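Local coordinates for protein ethyl acetate hydrolase (Pseudomonas veronii, PDB 5EFZ) that hydrolyses ethyl acetate and other acetate esters, taking part in the breakdown of small methyl ketones such as 2-butanone, at residues A[26-31]-A[132-137]; A[276-281]-A[288-293]. All coordinates share one frame; numbering follows the deposited sequence.

Contact 1. Residues A[26-31]-A[132-137]; sequences ELINIG and HTLLTE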
loop_
_atom_site.group_PDB
_atom_site.type_symbol
_atom_site.label_atom_id
_atom_site.label_comp_id
_atom_site.label_asym_id
_atom_site.label_seq_id
_atom_site.Cartn_x
_atom_site.Cartn_y
_atom_site.Cartn_z
ATOM N N GLU A 26 -21.711 -29.169 1.729
ATOM C CA GLU A 26 -21.727 -30.396 2.515
ATOM C C GLU A 26 -20.464 -30.469 3.360
ATOM O O GLU A 26 -19.393 -30.060 2.904
ATOM C CB GLU A 26 -21.810 -31.613 1.607
ATOM C CG GLU A 26 -22.942 -32.548 1.956
ATOM C CD GLU A 26 -22.958 -33.771 1.063
ATOM O OE1 GLU A 26 -22.465 -33.663 -0.088
ATOM O OE2 GLU A 26 -23.444 -34.835 1.523
ATOM N N LEU A 27 -20.575 -30.987 4.578
ATOM C CA LEU A 27 -19.382 -31.177 5.428
ATOM C C LEU A 27 -18.894 -32.582 5.250
ATOM O O LEU A 27 -19.610 -33.536 5.595
ATOM C CB LEU A 27 -19.671 -30.948 6.913
ATOM C CG LEU A 27 -19.596 -29.580 7.553
ATOM C CD1 LEU A 27 -18.450 -28.751 6.993
ATOM C CD2 LEU A 27 -20.927 -28.885 7.361
ATOM N N ILE A 28 -17.691 -32.737 4.717
ATOM C CA ILE A 28 -17.164 -34.078 4.503
ATOM C C ILE A 28 -15.990 -34.357 5.424
ATOM O O ILE A 28 -14.996 -33.628 5.410
ATOM C CB ILE A 28 -16.737 -34.275 3.044
ATOM C CG1 ILE A 28 -17.971 -34.144 2.141
ATOM C CG2 ILE A 28 -16.093 -35.652 2.889
ATOM C CD1 ILE A 28 -17.659 -33.949 0.691
ATOM N N ASN A 29 -16.106 -35.420 6.211
ATOM C CA ASN A 29 -15.019 -35.825 7.090
ATOM C C ASN A 29 -14.002 -36.614 6.308
ATOM O O ASN A 29 -14.271 -37.719 5.894
ATOM C CB ASN A 29 -15.540 -36.658 8.265
ATOM C CG ASN A 29 -14.481 -36.896 9.346
ATOM O OD1 ASN A 29 -13.280 -36.674 9.141
ATOM N ND2 ASN A 29 -14.928 -37.344 10.504
ATOM N N ILE A 30 -12.817 -36.068 6.106
ATOM C CA ILE A 30 -11.818 -36.842 5.393
ATOM C C ILE A 30 -10.889 -37.638 6.329
ATOM O O ILE A 30 -9.941 -38.271 5.875
ATOM C CB ILE A 30 -10.974 -35.953 4.499
ATOM C CG1 ILE A 30 -10.298 -34.854 5.311
ATOM C CG2 ILE A 30 -11.818 -35.340 3.355
ATOM C CD1 ILE A 30 -8.969 -34.491 4.748
ATOM N N GLY A 31 -11.160 -37.605 7.630
ATOM C CA GLY A 31 -10.386 -38.387 8.587
ATOM C C GLY A 31 -9.229 -37.588 9.147
ATOM O O GLY A 31 -9.195 -36.357 9.016
ATOM N N HIS A 132 -6.788 -33.297 -1.963
ATOM C CA HIS A 132 -6.448 -34.482 -2.738
ATOM C C HIS A 132 -7.112 -35.728 -2.138
ATOM O O HIS A 132 -7.599 -36.607 -2.873
ATOM C CB HIS A 132 -4.938 -34.643 -2.808
ATOM C CG HIS A 132 -4.501 -35.864 -3.562
ATOM N ND1 HIS A 132 -4.167 -37.041 -2.935
ATOM C CD2 HIS A 132 -4.323 -36.083 -4.887
ATOM C CE1 HIS A 132 -3.823 -37.944 -3.837
ATOM N NE2 HIS A 132 -3.911 -37.389 -5.033
ATOM N N THR A 133 -7.146 -35.818 -0.813
ATOM C CA THR A 133 -7.785 -36.974 -0.165
ATOM C C THR A 133 -9.285 -36.951 -0.435
ATOM O O THR A 133 -9.896 -37.979 -0.711
ATOM C CB THR A 133 -7.529 -36.987 1.367
ATOM O OG1 THR A 133 -6.143 -37.259 1.581
ATOM C CG2 THR A 133 -8.376 -38.081 2.055
ATOM N N LEU A 134 -9.861 -35.754 -0.367
ATOM C CA LEU A 134 -11.275 -35.568 -0.653
ATOM C C LEU A 134 -11.609 -36.058 -2.062
ATOM O O LEU A 134 -12.547 -36.832 -2.271
ATOM C CB LEU A 134 -11.636 -34.084 -0.517
ATOM C CG LEU A 134 -13.056 -33.726 -0.971
ATOM C CD1 LEU A 134 -14.091 -34.213 0.024
ATOM C CD2 LEU A 134 -13.147 -32.207 -1.192
ATOM N N LEU A 135 -10.829 -35.603 -3.032
ATOM C CA LEU A 135 -11.146 -35.926 -4.431
ATOM C C LEU A 135 -10.998 -37.410 -4.718
ATOM O O LEU A 135 -11.872 -38.019 -5.332
ATOM C CB LEU A 135 -10.256 -35.104 -5.371
ATOM C CG LEU A 135 -10.565 -33.591 -5.358
ATOM C CD1 LEU A 135 -9.438 -32.835 -6.068
ATOM C CD2 LEU A 135 -11.903 -33.282 -6.038
ATOM N N THR A 136 -9.900 -38.014 -4.285
ATOM C CA THR A 136 -9.682 -39.428 -4.641
ATOM C C THR A 136 -10.541 -40.379 -3.820
ATOM O O THR A 136 -11.109 -41.316 -4.356
ATOM C CB THR A 136 -8.215 -39.826 -4.471
ATOM O OG1 THR A 136 -7.804 -39.533 -3.128
ATOM C CG2 THR A 136 -7.338 -39.039 -5.464
ATOM N N GLU A 137 -10.639 -40.139 -2.511
ATOM C CA GLU A 137 -11.285 -41.087 -1.620
ATOM C C GLU A 137 -12.790 -40.882 -1.502
ATOM O O GLU A 137 -13.521 -41.837 -1.326
ATOM C CB GLU A 137 -10.654 -41.024 -0.227
ATOM C CG GLU A 137 -9.164 -41.333 -0.241
ATOM C CD GLU A 137 -8.850 -42.610 -1.009
ATOM O OE1 GLU A 137 -9.219 -43.698 -0.518
ATOM O OE2 GLU A 137 -8.243 -42.529 -2.105
#

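Contact 2. Residues A[276-281]-A[288-293]; sequences GDVSRH and KALGRI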
loop_
_atom_site.group_PDB
_atom_site.type_symbol
_atom_site.label_atom_id
_atom_site.label_comp_id
_atom_site.label_asym_id
_atom_site.label_seq_id
_atom_site.Cartn_x
_atom_site.Cartn_y
_atom_site.Cartn_z
ATOM N N GLY A 276 2.891 -19.351 2.105
ATOM C CA GLY A 276 2.723 -20.098 0.845
ATOM C C GLY A 276 4.069 -20.173 0.112
ATOM O O GLY A 276 4.684 -19.149 -0.158
ATOM N N ASP A 277 4.539 -21.383 -0.186
ATOM C CA ASP A 277 5.877 -21.572 -0.732
ATOM C C ASP A 277 6.024 -22.980 -1.329
ATOM O O ASP A 277 6.294 -23.932 -0.608
ATOM C CB ASP A 277 6.944 -21.337 0.359
ATOM C CG ASP A 277 8.352 -21.559 -0.145
ATOM O OD1 ASP A 277 8.561 -21.726 -1.375
ATOM O OD2 ASP A 277 9.267 -21.577 0.696
ATOM N N VAL A 278 5.839 -23.111 -2.644
ATOM C CA VAL A 278 5.947 -24.428 -3.283
ATOM C C VAL A 278 7.400 -24.914 -3.309
ATOM O O VAL A 278 7.643 -26.088 -3.581
ATOM C CB VAL A 278 5.398 -24.419 -4.750
ATOM C CG1 VAL A 278 3.918 -23.993 -4.796
ATOM C CG2 VAL A 278 6.240 -23.481 -5.657
ATOM N N SER A 279 8.367 -24.019 -3.082
ATOM C CA SER A 279 9.786 -24.441 -3.093
ATOM C C SER A 279 10.155 -25.267 -1.855
ATOM O O SER A 279 11.243 -25.864 -1.788
ATOM C CB SER A 279 10.734 -23.230 -3.203
ATOM O OG SER A 279 10.895 -22.532 -1.967
ATOM N N ARG A 280 9.256 -25.326 -0.875
ATOM C CA ARG A 280 9.450 -26.264 0.229
ATOM C C ARG A 280 9.596 -27.710 -0.289
ATOM O O ARG A 280 10.218 -28.549 0.355
ATOM C CB ARG A 280 8.294 -26.161 1.234
ATOM C CG ARG A 280 8.288 -24.822 1.975
ATOM C CD ARG A 280 7.061 -24.676 2.873
ATOM N NE ARG A 280 7.097 -25.609 4.001
ATOM C CZ ARG A 280 7.785 -25.403 5.122
ATOM N NH1 ARG A 280 8.535 -24.307 5.267
ATOM N NH2 ARG A 280 7.734 -26.307 6.090
ATOM N N HIS A 281 9.037 -28.009 -1.461
ATOM C CA HIS A 281 9.217 -29.346 -2.039
ATOM C C HIS A 281 10.624 -29.611 -2.577
ATOM O O HIS A 281 11.016 -30.774 -2.788
ATOM C CB HIS A 281 8.230 -29.568 -3.179
ATOM C CG HIS A 281 6.808 -29.629 -2.736
ATOM N ND1 HIS A 281 6.254 -30.762 -2.177
ATOM C CD2 HIS A 281 5.833 -28.688 -2.742
ATOM C CE1 HIS A 281 4.994 -30.517 -1.865
ATOM N NE2 HIS A 281 4.712 -29.269 -2.200
ATOM N N LYS A 288 13.306 -25.153 -9.577
ATOM C CA LYS A 288 13.162 -26.612 -9.594
ATOM C C LYS A 288 11.727 -27.039 -9.309
ATOM O O LYS A 288 11.202 -27.939 -9.963
ATOM C CB LYS A 288 14.092 -27.260 -8.573
ATOM C CG LYS A 288 14.124 -28.753 -8.691
ATOM C CD LYS A 288 15.085 -29.379 -7.706
ATOM C CE LYS A 288 15.002 -30.898 -7.769
ATOM N NZ LYS A 288 15.876 -31.556 -6.739
ATOM N N ALA A 289 11.101 -26.396 -8.328
ATOM C CA ALA A 289 9.701 -26.655 -7.991
ATOM C C ALA A 289 8.756 -26.320 -9.138
ATOM O O ALA A 289 7.883 -27.121 -9.478
ATOM C CB ALA A 289 9.285 -25.845 -6.742
ATOM N N LEU A 290 8.887 -25.116 -9.699
ATOM C CA LEU A 290 8.013 -24.724 -10.799
ATOM C C LEU A 290 8.287 -25.544 -12.069
ATOM O O LEU A 290 7.389 -25.728 -12.897
ATOM C CB LEU A 290 8.158 -23.223 -11.103
ATOM C CG LEU A 290 7.649 -22.338 -9.962
ATOM C CD1 LEU A 290 7.833 -20.836 -10.279
ATOM C CD2 LEU A 290 6.174 -22.629 -9.605
ATOM N N GLY A 291 9.519 -26.015 -12.219
ATOM C CA GLY A 291 9.888 -26.873 -13.341
ATOM C C GLY A 291 9.202 -28.229 -13.309
ATOM O O GLY A 291 9.161 -28.927 -14.335
ATOM N N ARG A 292 8.682 -28.620 -12.140
ATOM C CA ARG A 292 7.918 -29.875 -11.988
ATOM C C ARG A 292 6.504 -29.799 -12.593
ATOM O O ARG A 292 5.860 -30.833 -12.827
ATOM C CB ARG A 292 7.791 -30.248 -10.498
ATOM C CG ARG A 292 9.032 -30.889 -9.921
ATOM C CD ARG A 292 8.994 -30.974 -8.391
ATOM N NE ARG A 292 7.746 -31.523 -7.862
ATOM C CZ ARG A 292 7.635 -32.114 -6.671
ATOM N NH1 ARG A 292 8.711 -32.271 -5.895
ATOM N NH2 ARG A 292 6.458 -32.584 -6.271
ATOM N N ILE A 293 6.014 -28.587 -12.808
ATOM C CA ILE A 293 4.638 -28.411 -13.241
ATOM C C ILE A 293 4.446 -28.977 -14.649
ATOM O O ILE A 293 5.185 -28.633 -15.551
ATOM C CB ILE A 293 4.230 -26.930 -13.212
ATOM C CG1 ILE A 293 4.237 -26.429 -11.765
ATOM C CG2 ILE A 293 2.865 -26.768 -13.898
ATOM C CD1 ILE A 293 3.864 -24.952 -11.636
HETATM O O HOH W 1 9.554 -33.380 -3.148
#

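Contact 1. Residues A[26-31]-A[132-137]
Ile28 and Ile30 lean against Leu134 and Thr133 where helix 124-139 of the alpha/beta-hydrolase fold packs on the edge of the central sheet. Strand 26-29 is the outermost strand on this side within the chain and pairs antiparallel with strand 45-51. The tight part lies on its inner face. Leu134 has CG anti to its backbone N (chi1 172°), which carries the branch off the helix toward the strand, and its CD1 sits 3.6 Å from Ile28 CD1. The same methyl is 3.8 Å from Ile28 CG2, so one leucine methyl lies against both methyls of Ile28, CD1 and CG2. The two side chains cross at about a right angle and are buried; Leu134 also reaches Val48 and Val96 of the sheet, while Ile28 touches Val48 and Tyr138.

Packing is looser at Ile30. Its CG2 lies over the helix backbone, 4.1 Å from Leu134 CA and equally far from Leu134 CB. Thr133 CG2, at the partly exposed margin, is 4.1 Å from Ile30 O and 4.2 Å from Ile30 CB. It is this methyl, not OG1, that faces Ile30; OG1 has a weak hydrogen bond to Ser129 O. Ile30 itself also rests on Ala130.

On the side of the strand turned from the helix, exposed Asn29 forms an Asx turn: its OD1 accepts from Gly31 N at 2.8 Å, the donor standing 36° above the side-chain carbonyl plane.

Contact 2. Residues A[276-281]-A[288-293]
Val278 and Ala289 meet where a 3-10 turn following helix 263-274 is folded back against the short helix 286-290. Ala289 CB rests 3.6 Å from Val278 O and 3.9 Å from Ser279 CA, so a single methyl lies against the backbone of the turn. Val278 CG2 touches both helix residues, 4.0 Å from Ala289 CB and from Leu290 CD2; the Val278 and Leu290 side chains cross at about a right angle.

Beyond this buried apolar patch, Arg292 reaches across from the type I turn that follows the helix. From CB its chain runs extended through CG to CD (chi2 168°), then bends about the CG-CD bond (chi3 49°), which brings the guanidinium beside His281. NE is hydrogen-bonded outside the two segments. NH1 lies 3.9 Å from His281 CB, obliquely placed. NH1 also gives a hydrogen bond to a water at 3.1 Å, in the guanidinium plane. That water donates to His281 O at 3.0 Å, bridging the segments. NH2 donates a hydrogen bond to Val162 O.

Val162 belongs to helix 152-163, the helix that follows the presumed nucleophile Ser151 at the elbow of the alpha/beta-hydrolase fold, and the same helix supplies Glu159, whose OE2 is hydrogen-bonded to His281 NE2. Val278 packs on both residues. Segment 288-293 leads on into strand 296-300 of the central sheet.

At the start of the turn, Asp277 OD1 takes two donors, Ser279 N in an Asx turn, from 47° above the carboxylate plane, and Ser279 OG on the syn lone pair; Ser279 OG is also bonded to Arg179 NH1.

Contact 1 and contact 2 lie in different parts of one alpha/beta-hydrolase fold, centres 24 Å apart and nearest atoms about 11 Å apart, without touching. The first joins elements about a hundred residues apart in sequence, an edge strand and a helix covering the sheet; the second closes a short local excursion between a helix and an inner strand. Contact 1 is partly buried; mainly aliphatic groups meet there, with no polar bond between the segments. Contact 2 is more deeply buried, adding a water bridge and polar ties to helix 152-163. Both lie away from the presumed catalytic residues Ser151, Asp305 and His334.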